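Local coordinates for probable transcriptional regulator, LysR family protein (Rhodococcus sp., PDB 2QL3) that probably regulates transcription by binding DNA as a LysR-family factor, of which this chain is the C-terminal, periplasmic-binding-protein-like effector domain, at residues A[101-106]-A[128-133]. Sequence-based numbering, arbitrary orientation.
Sequences LAEHPM and APRVAY. With PO4 (phosphate ion), chain M.
M106, a selenomethionine, lies side by side with P129, its SE 3.7 Å from P129 CB and almost as near CG. M106 CG stands anti to its own backbone N (chi1 -176°), and the extended chain beyond it leads SE to P129 CB and CG; helix 114-125 meets that ring through M119 and C122. On the side away from M106 CB, P105 CB meets A132 CB at 3.7 Å.

Between these apolar patches lies a single parallel bridge, M106 with V131. M106 N donates to R130 O at 2.7 Å. That bond is nearly straight, at 172°. M106 O receives A132 N at 2.9 Å in its carbonyl plane, with a weak, longer bond from Y133 N. Using R130 and A132 on either side of its bridge partner V131, M106 shows the parallel pattern that joins strands 106-109 and 131-135, which with the intervening helix 114-125 form a beta-alpha-beta unit of the LysR substrate-binding domain. V131 N instead donates to phosphate O4 at 2.8 Å, an ion probably left from crystallisation.

At the polar edge, R130 bends at chi3 and lies alongside P105, where NH1 gives a weak bond to E103 O at 3.0 Å. Its N-H...O angle is only 126°. The E103 carboxylate makes no salt bridge with it. A water donates to both A102 O and A128 O, linking the two segments near their N-terminal ends.

H104 N bonds L101 O in a type I turn, and W151 NE1 bonds H104 O. The chemistry thus implies that backbone bonds set the register, whereas the weak, bent R130 NH1 bond and the water-mediated link supplement it at the exposed edge.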
ATOM      1  N   LEU A 101     -17.885  15.730 -11.234  1.00 34.70           N
ATOM      2  CA  LEU A 101     -16.514  15.850 -10.742  1.00 34.72           C
ATOM      3  C   LEU A 101     -15.526  16.088 -11.887  1.00 34.99           C
ATOM      4  O   LEU A 101     -14.326  16.123 -11.672  1.00 34.94           O
ATOM      5  CB  LEU A 101     -16.147  14.555 -10.011  1.00 34.75           C
ATOM      6  CG  LEU A 101     -16.848  14.371  -8.667  1.00 34.94           C
ATOM      7  CD1 LEU A 101     -16.761  12.912  -8.325  1.00 36.52           C
ATOM      8  CD2 LEU A 101     -16.111  15.251  -7.617  1.00 34.43           C
ATOM      9  N   ALA A 102     -16.025  16.243 -13.111  1.00 35.53           N
ATOM     10  CA  ALA A 102     -15.129  16.395 -14.262  1.00 35.31           C
ATOM     11  C   ALA A 102     -14.128  17.538 -14.102  1.00 34.94           C
ATOM     12  O   ALA A 102     -12.992  17.467 -14.631  1.00 35.81           O
ATOM     13  CB  ALA A 102     -15.940  16.555 -15.585  1.00 35.08           C
ATOM     14  N   GLU A 103     -14.534  18.602 -13.409  1.00 34.44           N
ATOM     15  CA  GLU A 103     -13.646  19.740 -13.241  1.00 34.75           C
ATOM     16  C   GLU A 103     -12.913  19.796 -11.874  1.00 34.13           C
ATOM     17  O   GLU A 103     -12.161  20.718 -11.633  1.00 34.22           O
ATOM     18  CB  GLU A 103     -14.355  21.069 -13.601  1.00 35.31           C
ATOM     19  CG  GLU A 103     -14.683  21.201 -15.136  1.00 38.21           C
ATOM     20  CD  GLU A 103     -13.412  21.405 -16.024  1.00 46.14           C
ATOM     21  OE1 GLU A 103     -12.843  22.544 -16.017  1.00 49.49           O
ATOM     22  OE2 GLU A 103     -12.979  20.445 -16.727  1.00 44.96           O
ATOM     23  N   HIS A 104     -13.132  18.806 -11.003  1.00 32.68           N
ATOM     24  CA  HIS A 104     -12.425  18.739  -9.700  1.00 31.44           C
ATOM     25  C   HIS A 104     -11.193  17.852  -9.875  1.00 29.32           C
ATOM     26  O   HIS A 104     -11.229  16.897 -10.680  1.00 28.96           O
ATOM     27  CB  HIS A 104     -13.321  18.112  -8.637  1.00 32.53           C
ATOM     28  CG  HIS A 104     -14.443  18.986  -8.192  1.00 34.86           C
ATOM     29  ND1 HIS A 104     -15.690  18.960  -8.789  1.00 35.50           N
ATOM     30  CD2 HIS A 104     -14.520  19.892  -7.192  1.00 35.08           C
ATOM     31  CE1 HIS A 104     -16.471  19.846  -8.199  1.00 35.07           C
ATOM     32  NE2 HIS A 104     -15.792  20.411  -7.216  1.00 38.16           N
ATOM     33  N   PRO A 105     -10.096  18.153  -9.130  1.00 27.79           N
ATOM     34  CA  PRO A 105      -8.839  17.435  -9.308  1.00 26.50           C
ATOM     35  C   PRO A 105      -8.998  15.987  -8.893  1.00 25.28           C
ATOM     36  O   PRO A 105      -9.580  15.733  -7.859  1.00 24.43           O
ATOM     37  CB  PRO A 105      -7.883  18.099  -8.287  1.00 26.04           C
ATOM     38  CG  PRO A 105      -8.680  18.962  -7.461  1.00 29.11           C
ATOM     39  CD  PRO A 105     -10.006  19.208  -8.101  1.00 26.46           C
HETATM   40  N   MSE A 106      -8.479  15.045  -9.676  1.00 25.49           N
HETATM   41  CA  MSE A 106      -8.550  13.665  -9.288  1.00 25.97           C
HETATM   42  C   MSE A 106      -7.209  13.142  -8.745  1.00 25.47           C
HETATM   43  O   MSE A 106      -6.166  13.588  -9.170  1.00 25.22           O
HETATM   44  CB  MSE A 106      -9.069  12.792 -10.475  1.00 25.19           C
HETATM   45  CG  MSE A 106      -9.262  11.292 -10.109  1.00 23.42           C
HETATM   46 SE   MSE A 106      -9.113  10.210 -11.731  0.80 33.88          SE
HETATM   47  CE  MSE A 106      -9.828   8.461 -11.008  1.00 27.12           C
ATOM     48  N   ALA A 128     -12.218  13.198 -19.605  1.00 33.34           N
ATOM     49  CA  ALA A 128     -10.868  12.790 -19.298  1.00 32.97           C
ATOM     50  C   ALA A 128     -10.568  13.511 -17.983  1.00 32.00           C
ATOM     51  O   ALA A 128     -10.690  14.731 -17.894  1.00 31.86           O
ATOM     52  CB  ALA A 128      -9.908  13.251 -20.412  1.00 33.40           C
ATOM     53  N   PRO A 129     -10.272  12.759 -16.933  1.00 30.69           N
ATOM     54  CA  PRO A 129     -10.136  13.478 -15.652  1.00 29.79           C
ATOM     55  C   PRO A 129      -8.868  14.339 -15.590  1.00 29.34           C
ATOM     56  O   PRO A 129      -7.850  13.996 -16.250  1.00 28.95           O
ATOM     57  CB  PRO A 129     -10.028  12.362 -14.641  1.00 27.67           C
ATOM     58  CG  PRO A 129      -9.380  11.224 -15.430  1.00 30.25           C
ATOM     59  CD  PRO A 129     -10.051  11.305 -16.796  1.00 30.67           C
ATOM     60  N   ARG A 130      -8.954  15.403 -14.791  1.00 29.30           N
ATOM     61  CA  ARG A 130      -7.809  16.262 -14.427  1.00 30.68           C
ATOM     62  C   ARG A 130      -7.071  15.604 -13.254  1.00 29.53           C
ATOM     63  O   ARG A 130      -7.496  15.750 -12.112  1.00 28.78           O
ATOM     64  CB  ARG A 130      -8.264  17.658 -13.962  1.00 30.68           C
ATOM     65  CG  ARG A 130      -9.313  18.429 -14.871  1.00 33.50           C
ATOM     66  CD  ARG A 130      -9.760  19.786 -14.245  1.00 33.57           C
ATOM     67  NE  ARG A 130      -8.617  20.503 -13.658  1.00 46.61           N
ATOM     68  CZ  ARG A 130      -8.384  20.715 -12.346  1.00 50.20           C
ATOM     69  NH1 ARG A 130      -9.239  20.319 -11.399  1.00 51.19           N
ATOM     70  NH2 ARG A 130      -7.276  21.353 -11.967  1.00 50.73           N
ATOM     71  N   VAL A 131      -5.981  14.902 -13.552  1.00 28.90           N
ATOM     72  CA  VAL A 131      -5.250  14.126 -12.556  1.00 28.54           C
ATOM     73  C   VAL A 131      -4.205  15.060 -11.939  1.00 29.09           C
ATOM     74  O   VAL A 131      -3.250  15.535 -12.606  1.00 29.70           O
ATOM     75  CB  VAL A 131      -4.643  12.841 -13.154  1.00 28.84           C
ATOM     76  CG1 VAL A 131      -3.940  12.002 -12.078  1.00 27.75           C
ATOM     77  CG2 VAL A 131      -5.733  12.013 -13.832  1.00 29.00           C
ATOM     78  N   ALA A 132      -4.488  15.420 -10.699  1.00 28.00           N
ATOM     79  CA  ALA A 132      -3.598  16.221  -9.845  1.00 28.08           C
ATOM     80  C   ALA A 132      -2.485  15.363  -9.236  1.00 28.79           C
ATOM     81  O   ALA A 132      -1.352  15.852  -9.011  1.00 31.01           O
ATOM     82  CB  ALA A 132      -4.416  16.877  -8.736  1.00 27.91           C
ATOM     83  N   TYR A 133      -2.784  14.098  -8.947  1.00 28.08           N
ATOM     84  CA  TYR A 133      -1.815  13.213  -8.315  1.00 27.36           C
ATOM     85  C   TYR A 133      -2.043  11.779  -8.777  1.00 28.05           C
ATOM     86  O   TYR A 133      -3.168  11.363  -8.961  1.00 26.56           O
ATOM     87  CB  TYR A 133      -1.865  13.286  -6.761  1.00 28.02           C
ATOM     88  CG  TYR A 133      -1.608  14.662  -6.215  1.00 27.65           C
ATOM     89  CD1 TYR A 133      -0.303  15.159  -6.118  1.00 28.79           C
ATOM     90  CD2 TYR A 133      -2.683  15.504  -5.854  1.00 28.68           C
ATOM     91  CE1 TYR A 133      -0.049  16.482  -5.657  1.00 28.91           C
ATOM     92  CE2 TYR A 133      -2.453  16.833  -5.384  1.00 28.86           C
ATOM     93  CZ  TYR A 133      -1.115  17.289  -5.282  1.00 30.33           C
ATOM     94  OH  TYR A 133      -0.839  18.551  -4.824  1.00 31.54           O
TER
HETATM   95  P   PO4 M1615      -3.819  15.484 -16.777  1.00 72.70           P
HETATM   96  O1  PO4 M1615      -3.669  14.971 -18.209  1.00 72.84           O
HETATM   97  O2  PO4 M1615      -2.874  14.678 -15.908  1.00 73.69           O
HETATM   98  O3  PO4 M1615      -3.509  16.980 -16.682  1.00 71.71           O
HETATM   99  O4  PO4 M1615      -5.223  15.285 -16.248  1.00 71.31           O
HETATM  100  O   HOH W   1     -12.012  16.600 -17.005  1.00 34.04           O